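Acyl-CoA dehydrogenase (Bacillus anthracis, PDB 3OWA) probably catalyses the FAD-dependent alpha,beta-dehydrogenation of acyl-CoA thioesters, as other acyl-CoA dehydrogenases do. Local coordinates at residues R66-R69 against L70-A74; L56-E60 against Q61-D65; G471-V474 against A475-A479; Q480-G483 against K484-K488; F297-I301 against A302-L306. All blocks are in the same frame, centred on the assembly; numbering follows the deposited sequence. Where two conformers were deposited one is given.

Contact 1: R66-R69 against L70-A74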
# COMPACT_ATOMS: atom_id res chain seq x y z
N ARG A 66 31.51 -8.22 1.00
CA ARG A 66 30.84 -9.26 1.83
C ARG A 66 29.82 -10.01 1.01
O ARG A 66 29.72 -11.23 1.13
CB ARG A 66 30.16 -8.62 3.03
CG ARG A 66 31.11 -7.99 4.06
CD ARG A 66 30.25 -7.25 5.08
NE ARG A 66 31.02 -6.48 6.05
CZ ARG A 66 31.39 -6.93 7.24
NH1 ARG A 66 31.06 -8.17 7.59
NH2 ARG A 66 32.08 -6.15 8.07
N SER A 67 29.08 -9.31 0.14
CA SER A 67 28.14 -10.00 -0.76
C SER A 67 28.87 -11.02 -1.59
O SER A 67 28.42 -12.17 -1.72
CB SER A 67 27.52 -9.01 -1.78
OG SER A 67 26.84 -7.99 -1.09
N VAL A 68 30.00 -10.59 -2.17
CA VAL A 68 30.78 -11.50 -3.02
C VAL A 68 31.25 -12.72 -2.22
O VAL A 68 31.13 -13.87 -2.67
CB VAL A 68 31.99 -10.78 -3.67
CG1 VAL A 68 32.81 -11.72 -4.51
CG2 VAL A 68 31.48 -9.61 -4.57
N ARG A 69 31.80 -12.47 -1.04
CA ARG A 69 32.26 -13.59 -0.24
C ARG A 69 31.09 -14.54 0.07
O ARG A 69 31.23 -15.76 -0.04
CB ARG A 69 32.93 -13.11 1.06
CG ARG A 69 33.37 -14.28 1.99
CD ARG A 69 34.25 -13.84 3.18
NE ARG A 69 33.80 -12.58 3.79
CZ ARG A 69 32.67 -12.43 4.49
NH1 ARG A 69 32.38 -11.23 4.98
NH2 ARG A 69 31.83 -13.45 4.68
N LEU A 70 29.96 -13.98 0.48
CA LEU A 70 28.78 -14.80 0.79
C LEU A 70 28.24 -15.54 -0.42
O LEU A 70 27.79 -16.69 -0.28
CB LEU A 70 27.68 -13.94 1.42
CG LEU A 70 28.08 -13.47 2.83
CD1 LEU A 70 27.16 -12.44 3.31
CD2 LEU A 70 28.11 -14.69 3.81
N LEU A 71 28.24 -14.90 -1.58
CA LEU A 71 27.85 -15.59 -2.80
C LEU A 71 28.71 -16.82 -3.09
O LEU A 71 28.17 -17.86 -3.46
CB LEU A 71 27.84 -14.65 -4.01
CG LEU A 71 26.64 -13.71 -4.06
CD1 LEU A 71 26.89 -12.67 -5.13
CD2 LEU A 71 25.31 -14.43 -4.32
N LYS A 72 30.03 -16.69 -2.92
CA LYS A 72 30.94 -17.80 -3.16
C LYS A 72 30.77 -18.88 -2.10
O LYS A 72 30.89 -20.06 -2.43
CB LYS A 72 32.40 -17.32 -3.28
CG LYS A 72 32.69 -16.45 -4.54
CD LYS A 72 34.19 -16.15 -4.67
CE LYS A 72 34.51 -14.97 -5.58
NZ LYS A 72 33.86 -14.91 -6.96
N GLU A 73 30.45 -18.50 -0.86
CA GLU A 73 30.13 -19.53 0.15
C GLU A 73 28.86 -20.28 -0.25
O GLU A 73 28.84 -21.50 -0.19
CB GLU A 73 29.97 -18.99 1.58
CG GLU A 73 31.23 -18.37 2.22
CD GLU A 73 30.90 -17.63 3.55
OE1 GLU A 73 29.86 -17.97 4.17
OE2 GLU A 73 31.67 -16.71 3.97
N ALA A 74 27.83 -19.54 -0.68
CA ALA A 74 26.64 -20.14 -1.28
C ALA A 74 26.97 -21.05 -2.48
O ALA A 74 26.37 -22.12 -2.64
CB ALA A 74 25.61 -19.05 -1.71

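Contact 2: L56-E60 against Q61-D65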
# COMPACT_ATOMS: atom_id res chain seq x y z
N LEU A 56 23.90 -8.76 7.22
CA LEU A 56 22.95 -8.04 6.36
C LEU A 56 23.05 -6.52 6.53
O LEU A 56 22.91 -5.77 5.57
CB LEU A 56 21.52 -8.54 6.58
CG LEU A 56 20.44 -8.01 5.64
CD1 LEU A 56 20.84 -8.24 4.16
CD2 LEU A 56 19.14 -8.72 6.00
N GLU A 57 23.29 -6.06 7.75
CA GLU A 57 23.37 -4.63 8.04
C GLU A 57 24.57 -3.97 7.32
O GLU A 57 24.49 -2.81 6.92
CB GLU A 57 23.43 -4.43 9.56
CG GLU A 57 23.74 -3.04 10.05
CD GLU A 57 24.21 -3.04 11.51
OE1 GLU A 57 24.11 -1.97 12.15
OE2 GLU A 57 24.68 -4.09 12.02
N TYR A 58 25.65 -4.72 7.13
CA TYR A 58 26.81 -4.20 6.37
C TYR A 58 26.56 -4.28 4.88
O TYR A 58 26.97 -3.39 4.14
CB TYR A 58 28.10 -4.95 6.70
CG TYR A 58 28.38 -4.99 8.15
CD1 TYR A 58 29.00 -3.92 8.79
CD2 TYR A 58 28.01 -6.09 8.90
CE1 TYR A 58 29.24 -3.97 10.17
CE2 TYR A 58 28.23 -6.15 10.26
CZ TYR A 58 28.84 -5.09 10.89
OH TYR A 58 29.07 -5.17 12.24
N LEU A 59 25.87 -5.32 4.43
CA LEU A 59 25.44 -5.34 3.02
C LEU A 59 24.61 -4.12 2.70
O LEU A 59 24.81 -3.51 1.63
CB LEU A 59 24.65 -6.61 2.70
CG LEU A 59 25.35 -7.93 3.07
CD1 LEU A 59 24.56 -9.17 2.62
CD2 LEU A 59 26.71 -7.92 2.39
N GLU A 60 23.67 -3.74 3.60
CA GLU A 60 22.77 -2.60 3.27
C GLU A 60 23.57 -1.34 3.17
O GLU A 60 23.11 -0.34 2.60
CB GLU A 60 21.64 -2.41 4.30
CG GLU A 60 20.66 -3.61 4.37
CD GLU A 60 19.55 -3.54 3.30
OE1 GLU A 60 18.69 -2.62 3.43
OE2 GLU A 60 19.52 -4.41 2.36
N GLN A 61 24.78 -1.37 3.74
CA GLN A 61 25.67 -0.19 3.64
C GLN A 61 26.60 -0.32 2.45
O GLN A 61 27.56 0.44 2.33
CB GLN A 61 26.45 0.09 4.97
CG GLN A 61 25.51 0.63 6.09
CD GLN A 61 26.00 0.31 7.49
OE1 GLN A 61 27.21 0.22 7.76
NE2 GLN A 61 25.05 0.13 8.40
N HIS A 62 26.29 -1.24 1.54
CA HIS A 62 27.05 -1.39 0.27
C HIS A 62 28.46 -1.89 0.52
O HIS A 62 29.39 -1.53 -0.21
CB HIS A 62 27.09 -0.08 -0.54
CG HIS A 62 25.76 0.30 -1.08
ND1 HIS A 62 25.58 1.39 -1.91
CD2 HIS A 62 24.54 -0.27 -0.93
CE1 HIS A 62 24.30 1.49 -2.23
NE2 HIS A 62 23.65 0.49 -1.66
N GLU A 63 28.61 -2.74 1.52
CA GLU A 63 29.88 -3.39 1.66
C GLU A 63 29.89 -4.63 0.76
O GLU A 63 29.73 -5.75 1.24
CB GLU A 63 30.15 -3.75 3.12
CG GLU A 63 30.34 -2.52 3.96
CD GLU A 63 30.95 -2.80 5.33
OE1 GLU A 63 31.54 -3.90 5.55
OE2 GLU A 63 30.85 -1.90 6.18
N PHE A 64 30.13 -4.42 -0.53
CA PHE A 64 29.89 -5.47 -1.53
C PHE A 64 30.92 -6.63 -1.51
O PHE A 64 30.63 -7.75 -1.95
CB PHE A 64 29.74 -4.84 -2.94
CG PHE A 64 28.51 -3.99 -3.11
CD1 PHE A 64 27.28 -4.48 -2.81
CD2 PHE A 64 28.61 -2.69 -3.63
CE1 PHE A 64 26.14 -3.73 -2.94
CE2 PHE A 64 27.44 -1.91 -3.79
CZ PHE A 64 26.21 -2.43 -3.46
N ASP A 65 32.10 -6.37 -0.95
CA ASP A 65 33.05 -7.41 -0.71
C ASP A 65 32.40 -8.56 0.08
O ASP A 65 32.72 -9.73 -0.14
CB ASP A 65 34.25 -6.86 0.05
CG ASP A 65 35.13 -5.98 -0.81
OD1 ASP A 65 34.76 -5.73 -2.00
OD2 ASP A 65 36.18 -5.51 -0.29
O HOH W 1 22.38 -1.04 7.76

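Contact 3: G471-V474 against A475-A479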
# COMPACT_ATOMS: atom_id res chain seq x y z
N GLY A 471 -15.68 -15.30 -16.02
CA GLY A 471 -14.51 -14.84 -16.78
C GLY A 471 -14.70 -15.03 -18.28
O GLY A 471 -14.47 -14.11 -19.08
N LEU A 472 -15.13 -16.23 -18.66
CA LEU A 472 -15.40 -16.54 -20.06
C LEU A 472 -16.47 -15.63 -20.64
O LEU A 472 -16.29 -15.09 -21.74
CB LEU A 472 -15.79 -18.02 -20.21
CG LEU A 472 -14.62 -18.99 -20.18
CD1 LEU A 472 -15.00 -20.32 -19.57
CD2 LEU A 472 -14.09 -19.17 -21.59
N MSE A 473 -17.56 -15.45 -19.90
CA MSE A 473 -18.69 -14.62 -20.36
C MSE A 473 -18.25 -13.19 -20.65
O MSE A 473 -18.54 -12.63 -21.70
CB MSE A 473 -19.82 -14.59 -19.31
CG MSE A 473 -21.11 -13.96 -19.82
SE MSE A 473 -22.34 -13.28 -18.45
CE MSE A 473 -21.92 -14.50 -17.02
N VAL A 474 -17.53 -12.63 -19.69
CA VAL A 474 -17.12 -11.24 -19.73
C VAL A 474 -16.05 -11.05 -20.81
O VAL A 474 -16.12 -10.12 -21.60
CB VAL A 474 -16.61 -10.84 -18.34
CG1 VAL A 474 -15.67 -9.64 -18.40
CG2 VAL A 474 -17.79 -10.62 -17.39
N ALA A 475 -15.07 -11.94 -20.84
CA ALA A 475 -14.03 -11.88 -21.86
C ALA A 475 -14.63 -12.06 -23.26
O ALA A 475 -14.29 -11.35 -24.20
CB ALA A 475 -12.94 -12.91 -21.58
N GLY A 476 -15.56 -13.00 -23.39
CA GLY A 476 -16.22 -13.23 -24.69
C GLY A 476 -16.97 -11.99 -25.14
O GLY A 476 -16.85 -11.56 -26.29
N LEU A 477 -17.71 -11.39 -24.22
CA LEU A 477 -18.54 -10.24 -24.54
C LEU A 477 -17.73 -9.03 -24.95
O LEU A 477 -18.13 -8.31 -25.86
CB LEU A 477 -19.45 -9.89 -23.36
CG LEU A 477 -20.61 -10.86 -23.20
CD1 LEU A 477 -21.37 -10.58 -21.92
CD2 LEU A 477 -21.55 -10.78 -24.41
N ALA A 478 -16.60 -8.82 -24.26
CA ALA A 478 -15.70 -7.71 -24.54
C ALA A 478 -15.01 -7.88 -25.90
O ALA A 478 -14.85 -6.90 -26.65
CB ALA A 478 -14.66 -7.62 -23.46
N ALA A 479 -14.58 -9.10 -26.20
CA ALA A 479 -13.93 -9.40 -27.49
C ALA A 479 -14.92 -9.24 -28.64
O ALA A 479 -14.63 -8.55 -29.61
CB ALA A 479 -13.31 -10.79 -27.48

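Contact 4: Q480-G483 against K484-K488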
# COMPACT_ATOMS: atom_id res chain seq x y z
N GLN A 480 -16.10 -9.83 -28.50
CA GLN A 480 -17.14 -9.67 -29.52
C GLN A 480 -17.55 -8.20 -29.72
O GLN A 480 -17.97 -7.81 -30.81
CB GLN A 480 -18.36 -10.57 -29.25
CG GLN A 480 -19.44 -9.99 -28.35
CD GLN A 480 -20.86 -10.41 -28.78
OE1 GLN A 480 -21.04 -11.18 -29.72
NE2 GLN A 480 -21.86 -9.90 -28.08
N LYS A 481 -17.41 -7.39 -28.68
CA LYS A 481 -17.77 -5.96 -28.76
C LYS A 481 -16.71 -5.08 -29.46
O LYS A 481 -17.05 -4.27 -30.32
CB LYS A 481 -18.07 -5.43 -27.36
CG LYS A 481 -18.92 -4.17 -27.31
CD LYS A 481 -18.12 -2.91 -27.59
CE LYS A 481 -18.68 -1.70 -26.87
NZ LYS A 481 -19.97 -1.21 -27.42
N TYR A 482 -15.44 -5.23 -29.08
CA TYR A 482 -14.40 -4.33 -29.61
C TYR A 482 -13.58 -4.96 -30.72
O TYR A 482 -12.92 -4.25 -31.49
CB TYR A 482 -13.48 -3.86 -28.50
CG TYR A 482 -14.13 -2.85 -27.60
CD1 TYR A 482 -14.22 -1.51 -27.98
CD2 TYR A 482 -14.68 -3.24 -26.38
CE1 TYR A 482 -14.84 -0.58 -27.16
CE2 TYR A 482 -15.29 -2.33 -25.55
CZ TYR A 482 -15.37 -0.99 -25.95
OH TYR A 482 -15.98 -0.07 -25.12
N GLY A 483 -13.62 -6.28 -30.79
CA GLY A 483 -12.88 -7.04 -31.80
C GLY A 483 -11.38 -6.99 -31.63
O GLY A 483 -10.84 -7.20 -30.53
N LYS A 484 -10.70 -6.71 -32.74
CA LYS A 484 -9.25 -6.56 -32.76
C LYS A 484 -8.81 -5.28 -32.04
O LYS A 484 -7.62 -5.12 -31.75
CB LYS A 484 -8.72 -6.61 -34.19
CG LYS A 484 -9.08 -7.90 -34.95
CD LYS A 484 -8.27 -8.07 -36.23
CE LYS A 484 -8.37 -9.50 -36.78
NZ LYS A 484 -7.45 -9.72 -37.94
N ALA A 485 -9.74 -4.38 -31.75
CA ALA A 485 -9.38 -3.13 -31.11
C ALA A 485 -9.54 -3.19 -29.57
O ALA A 485 -9.43 -2.17 -28.88
CB ALA A 485 -10.18 -1.98 -31.72
N LEU A 486 -9.78 -4.38 -29.05
CA LEU A 486 -9.89 -4.62 -27.63
C LEU A 486 -8.61 -4.21 -26.87
O LEU A 486 -8.68 -3.89 -25.69
CB LEU A 486 -10.22 -6.08 -27.35
CG LEU A 486 -10.40 -6.50 -25.89
CD1 LEU A 486 -11.64 -5.91 -25.25
CD2 LEU A 486 -10.40 -8.01 -25.79
N ASP A 487 -7.48 -4.23 -27.57
CA ASP A 487 -6.17 -3.86 -27.01
C ASP A 487 -6.11 -2.44 -26.49
O ASP A 487 -5.33 -2.18 -25.59
CB ASP A 487 -5.05 -4.05 -28.04
CG ASP A 487 -5.42 -3.49 -29.43
OD1 ASP A 487 -5.36 -4.27 -30.41
OD2 ASP A 487 -5.78 -2.29 -29.54
N LYS A 488 -6.91 -1.54 -27.04
CA LYS A 488 -6.98 -0.16 -26.54
C LYS A 488 -7.85 0.04 -25.31
O LYS A 488 -7.72 1.06 -24.64
CB LYS A 488 -7.47 0.79 -27.64
CG LYS A 488 -6.42 0.96 -28.73
CD LYS A 488 -6.83 1.96 -29.79
CE LYS A 488 -5.65 2.20 -30.74
NZ LYS A 488 -6.11 2.86 -32.01

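Contact 5: F297-I301 against A302-L306. With FAD (flavin-adenine dinucleotide), chain J.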
# COMPACT_ATOMS: atom_id res chain seq x y z
N PHE A 297 -3.09 -1.82 27.10
CA PHE A 297 -4.34 -2.03 27.88
C PHE A 297 -4.23 -3.34 28.65
O PHE A 297 -5.19 -4.10 28.76
CB PHE A 297 -5.57 -1.98 26.95
CG PHE A 297 -5.62 -0.72 26.11
CD1 PHE A 297 -5.21 -0.73 24.77
CD2 PHE A 297 -6.04 0.50 26.67
CE1 PHE A 297 -5.25 0.45 23.99
CE2 PHE A 297 -6.10 1.68 25.91
CZ PHE A 297 -5.69 1.67 24.58
N LYS A 298 -3.03 -3.59 29.17
CA LYS A 298 -2.69 -4.75 30.01
C LYS A 298 -3.00 -6.15 29.44
O LYS A 298 -3.26 -7.10 30.18
CB LYS A 298 -3.29 -4.57 31.41
CG LYS A 298 -3.01 -3.21 32.01
CD LYS A 298 -4.24 -2.76 32.78
CE LYS A 298 -3.92 -1.78 33.89
NZ LYS A 298 -5.16 -1.48 34.69
N GLN A 299 -2.97 -6.28 28.12
CA GLN A 299 -2.98 -7.60 27.49
C GLN A 299 -2.16 -7.59 26.19
O GLN A 299 -1.95 -6.53 25.60
CB GLN A 299 -4.40 -8.06 27.20
CG GLN A 299 -5.25 -7.07 26.40
CD GLN A 299 -6.72 -7.11 26.83
OE1 GLN A 299 -7.30 -8.19 26.95
NE2 GLN A 299 -7.31 -5.93 27.08
N PRO A 300 -1.71 -8.78 25.75
CA PRO A 300 -1.07 -8.88 24.44
C PRO A 300 -2.02 -8.38 23.36
O PRO A 300 -3.22 -8.68 23.40
CB PRO A 300 -0.79 -10.39 24.30
CG PRO A 300 -0.71 -10.89 25.77
CD PRO A 300 -1.72 -10.07 26.49
N ILE A 301 -1.51 -7.59 22.41
CA ILE A 301 -2.40 -7.03 21.39
C ILE A 301 -2.90 -8.16 20.54
O ILE A 301 -3.87 -8.01 19.78
CB ILE A 301 -1.70 -5.95 20.50
CG1 ILE A 301 -0.49 -6.56 19.74
CG2 ILE A 301 -1.26 -4.76 21.37
CD1 ILE A 301 0.20 -5.54 18.78
N ALA A 302 -2.26 -9.31 20.70
CA ALA A 302 -2.75 -10.55 20.10
C ALA A 302 -4.23 -10.85 20.53
O ALA A 302 -4.96 -11.55 19.81
CB ALA A 302 -1.84 -11.73 20.49
N ARG A 303 -4.65 -10.34 21.68
CA ARG A 303 -6.02 -10.60 22.20
C ARG A 303 -7.06 -9.72 21.50
O ARG A 303 -8.25 -9.94 21.64
CB ARG A 303 -6.09 -10.39 23.72
CG ARG A 303 -5.21 -11.33 24.53
CD ARG A 303 -5.79 -12.76 24.69
NE ARG A 303 -5.70 -13.54 23.45
CZ ARG A 303 -4.60 -14.11 22.97
NH1 ARG A 303 -3.45 -14.01 23.64
NH2 ARG A 303 -4.63 -14.78 21.81
N PHE A 304 -6.61 -8.73 20.74
CA PHE A 304 -7.56 -7.84 20.05
C PHE A 304 -8.04 -8.39 18.71
O PHE A 304 -7.24 -8.73 17.85
CB PHE A 304 -7.06 -6.40 19.94
CG PHE A 304 -6.57 -5.80 21.24
CD1 PHE A 304 -5.40 -5.06 21.28
CD2 PHE A 304 -7.30 -5.97 22.43
CE1 PHE A 304 -4.94 -4.49 22.47
CE2 PHE A 304 -6.84 -5.41 23.63
CZ PHE A 304 -5.65 -4.68 23.65
N PRO A 305 -9.38 -8.52 18.56
CA PRO A 305 -9.93 -9.02 17.31
C PRO A 305 -9.41 -8.32 16.06
O PRO A 305 -9.23 -8.98 15.06
CB PRO A 305 -11.44 -8.82 17.49
CG PRO A 305 -11.64 -9.04 18.99
CD PRO A 305 -10.42 -8.39 19.61
N LEU A 306 -9.19 -7.01 16.09
CA LEU A 306 -8.69 -6.31 14.89
C LEU A 306 -7.29 -6.78 14.50
O LEU A 306 -6.98 -6.85 13.33
CB LEU A 306 -8.63 -4.80 15.07
CG LEU A 306 -9.92 -4.00 14.98
CD1 LEU A 306 -9.60 -2.48 14.99
CD2 LEU A 306 -10.70 -4.44 13.73
PA FAD J . 0.76 0.35 19.80
O1A FAD J . 1.57 -0.76 20.46
O2A FAD J . 0.00 1.19 20.75
O5B FAD J . -0.17 -0.36 18.72
C5B FAD J . 0.26 -1.50 18.04
C4B FAD J . -0.87 -2.03 17.18
O4B FAD J . -1.92 -2.49 18.01
C3B FAD J . -1.45 -0.94 16.27
O3B FAD J . -1.89 -1.55 15.08
C2B FAD J . -2.69 -0.51 17.04
O2B FAD J . -3.69 0.01 16.21
C1B FAD J . -3.13 -1.84 17.68
N9A FAD J . -3.95 -1.63 18.89
C8A FAD J . -3.58 -1.05 20.09
N7A FAD J . -4.63 -1.09 20.95
C5A FAD J . -5.66 -1.69 20.32
C6A FAD J . -6.97 -1.98 20.70
N6A FAD J . -7.47 -1.53 21.85
N1A FAD J . -7.79 -2.62 19.79
C2A FAD J . -7.34 -2.96 18.52
N3A FAD J . -6.04 -2.67 18.17
C4A FAD J . -5.23 -2.04 19.03
N1 FAD J . 4.03 10.82 20.53
C2 FAD J . 3.97 11.99 21.23
O2 FAD J . 3.30 12.01 22.26
N3 FAD J . 4.66 13.11 20.80
C4 FAD J . 5.42 13.09 19.65
O4 FAD J . 6.02 14.11 19.29
C4X FAD J . 5.47 11.91 18.93
N5 FAD J . 6.22 11.84 17.76
C5X FAD J . 6.33 10.65 17.08
C6 FAD J . 7.16 10.57 15.95
C7 FAD J . 7.26 9.36 15.28
C7M FAD J . 8.12 9.26 14.04
C8 FAD J . 6.56 8.24 15.76
C8M FAD J . 6.63 6.91 15.08
C9 FAD J . 5.73 8.32 16.87
C9A FAD J . 5.63 9.52 17.55
N10 FAD J . 4.81 9.60 18.67
C10 FAD J . 4.77 10.78 19.38
C1' FAD J . 4.06 8.41 19.19
C2' FAD J . 3.12 7.85 18.10
O2' FAD J . 2.06 8.72 17.65
C3' FAD J . 2.67 6.43 18.51
O3' FAD J . 3.37 5.49 17.73
C4' FAD J . 1.20 6.26 18.32
O4' FAD J . 0.55 7.24 19.11
C5' FAD J . 0.95 4.50 18.59
O5' FAD J . 1.61 3.84 19.59
P FAD J . 2.56 2.53 19.44
O1P FAD J . 3.48 2.86 18.29
O2P FAD J . 3.32 2.13 20.65
O3P FAD J . 1.66 1.34 18.90

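Contact 1: R66-R69 against L70-A74
R69 and E73 run side by side along helix 64-76 and point the same way. R69 carries CG anti to its own N (chi1 177°), then bends at chi3, which brings the guanidinium back beside the glutamate. NH2 of R69 lies 3.3 Å from OE2 of E73. This is a salt bridge, but its hydrogen bond is weak. The oxygen sits at the edge of the guanidinium, and the carboxylate plane is turned 32° from it. NH1 of R69 makes a salt bridge to E55, which also takes NH1 of R66; NE of R66 pairs with E63. CD2 of L70 comes within 4.0 Å of NH2 of R69.

V68 and K72 form a second parallel pair one residue back. CG1 of V68 touches CE of K72 at 3.8 Å, and NZ of K72 goes on to the carbonyl of G145. L70 and L71 face inward, against F111 of helix 110-122. Underneath, the backbone bonds are regular i to i+4, such as L71 N to S67 O at 2.7 Å.

The helix is thus two-sided, with leucines inside and charges outside. E51 lies close to E73, so R69 probably offsets some of the crowding of like charge among these acids.

Contact 2: L56-E60 against Q61-D65
Y58 and E63 meet through both backbone and side chain where helix 56-59 ends. The backbone bonds come first. N of E63 donates to O of Y58 at 3.2 Å, and N of H62 to O of L59 at 2.7 Å. The second donor stands well above the carbonyl plane, 57° out of it. N of Q61 adds a weak bond to O of Y58, so that one carbonyl takes two donors.

A water makes the next link. It donates to O of E57 at 2.9 Å and accepts from NE2 of Q61 at 3.0 Å. The side chains of E57 and Q61 lie alongside each other.

Two contacts are van der Waals. The carboxylate of E63 lies beside Y58, its OE1 3.8 Å from CB and its OE2 at the ring edge, 3.8 Å from CD1. CZ of F64 rests over one face of the H62 imidazole.

Charged and polar bonds lead outward. OE1 of E63 is held by a salt bridge to R66, whose guanidinium also makes a cation-pi contact with Y58, and OE2 of E60 accepts from N of C232.

H62 has positive phi (67°) and is the C' residue. Together with the two main backbone bonds, this is a Schellman motif, which stops one helix shortly before helix 64-76 begins.

Contact 3: G471-V474 against A475-A479
The backbone from G471 to A479 is continuous alpha helix, with four i to i+4 bonds joining the two halves, from G476 N to L472 O at 2.8 Å up to A478 N to V474 O at 3.0 Å. The N-H groups point at their acceptors fairly straight, with angles of 153° to 162°.

M473, a selenomethionine here, and L477 are one turn apart and run side by side in the same direction. CG of M473 lies 4.0 Å from CD1 of L477. M473 places CG anti to its N (chi1 -170°), beside its carbonyl carbon and on the side of the following turn. L477 holds CG anti to its carbonyl carbon, and this lays the branch back over the preceding turn. Its CG is 3.1 Å from O of M473, the same oxygen that accepts from N of L477.

The other contacts are small. CB of A475 is 3.2 Å from O of G471, and CB of A478 is 3.4 Å from O of V474. G471 and G476 have no side chain, and the alanines offer only CB.

Neighbouring helices pack on these residues. V474 meets A547 and T550 of helix 526-554. A475 and V474 touch I496 of helix 490-520, and A478 touches I492 of the same helix. M473 and L477 reach L570 and M563 of helix 557-571. Helix 458-482 is therefore one member of a helical bundle in the C-terminal part of the chain, within the second acyl-CoA dehydrogenase C-terminal family region.

Contact 4: Q480-G483 against K484-K488
Y482 meets L486 across the turn that follows helix 458-482. Two backbone carbonyls at the helix end accept from the next residues. O of Y482 takes N of A485 at 3.2 Å, with an N-H angle of 149°. The donor stands 47° out of the carbonyl plane, so the bond does not use a lone pair direction. O of G483 takes N of L486 at 3.4 Å, and this bond is weak. Further on, K488 N donates to O of A485 at 3.2 Å. These are i to i+3 bonds, as expected of the 3-10 segment 484-488.

The side-chain contact is apolar. CB of Y482 lies 3.8 Å from CA of L486 and 4.1 Å from its CB. The end of the Y482 side chain leads away, but CD1 of L486 still lies obliquely near the ring. CD of K481 lies 3.5 Å above the ring plane, over its centre. I492 and V554, from two further helices, also touch Y482. L486 is buried and packs on L493 of helix 490-520.

G483 is the first residue to leave the helix, with phi 68°. A sulfate ion, probably from the crystallisation liquor, is bound close to it. The arrangement is a helix C-terminus ended by a glycine of positive phi, leading through a short 3-10 connection to the next helix of the bundle.

Contact 5: F297-I301 against A302-L306
F304 and Q299 meet at the close-packed centre of this turn, beside the adenine of FAD. The amide of Q299 lies at the edge of the F304 ring, with NE2 3.5 Å from CE2. The two planes are 68° apart. CG of Q299 sits between its own N and carbonyl carbon (chi1 53°), and this sets the chain against CE2 and CZ of F304.

C6A of FAD lies over one face of the F304 ring, toward its rim, 3.5 Å from CD1. I301 crosses F304 at about a right angle. Its CG2 is 3.9 Å from CE1 of F304, and its CD1 is 3.8 Å from the ribose oxygen O4B. F297 comes to the same base differently: N7A lies at its ring edge, in plane, 3.5 Å from CE1. CZ of F304 is 4.1 Å from CD1 of F297.

The backbone turn beneath is held by N of R303 to O of P300 at 2.8 Å and by N of F304 to O of I301.

The outer side is looser. R303 is exposed, and its CB lies 4.1 Å from OE1 of Q299. R303 has more than one conformer.

The second subunit closes the pocket from another direction. Its D161 accepts from N of F297, and its Q490 packs on F304 and accepts from N of L306. These side chains probably hold the adenine mainly by apolar and face contact. Polar bonds to FAD come from residues such as R294, Q381 and G385 and from S160 of the second subunit.

Contacts 1 and 2 follow each other in the N-terminal region, their centres 12 Å apart. The Schellman end of contact 2 is followed directly by the helix of contact 1, and R66 packs back on Y58 and L59. Contacts 3 and 4 are joined the same way, with centres 11 Å apart and L486 packed against A478. The two pairs lie on opposite sides of the chain's centre, with centres about 50 Å apart. Contact 5 alone touches FAD, at its adenine end. The side chains of H62 in contact 2 and L71 in contact 1 are about 10 Å and 13 Å from a bound FAD. Contact 5 is about 37 Å from contact 2, between centres.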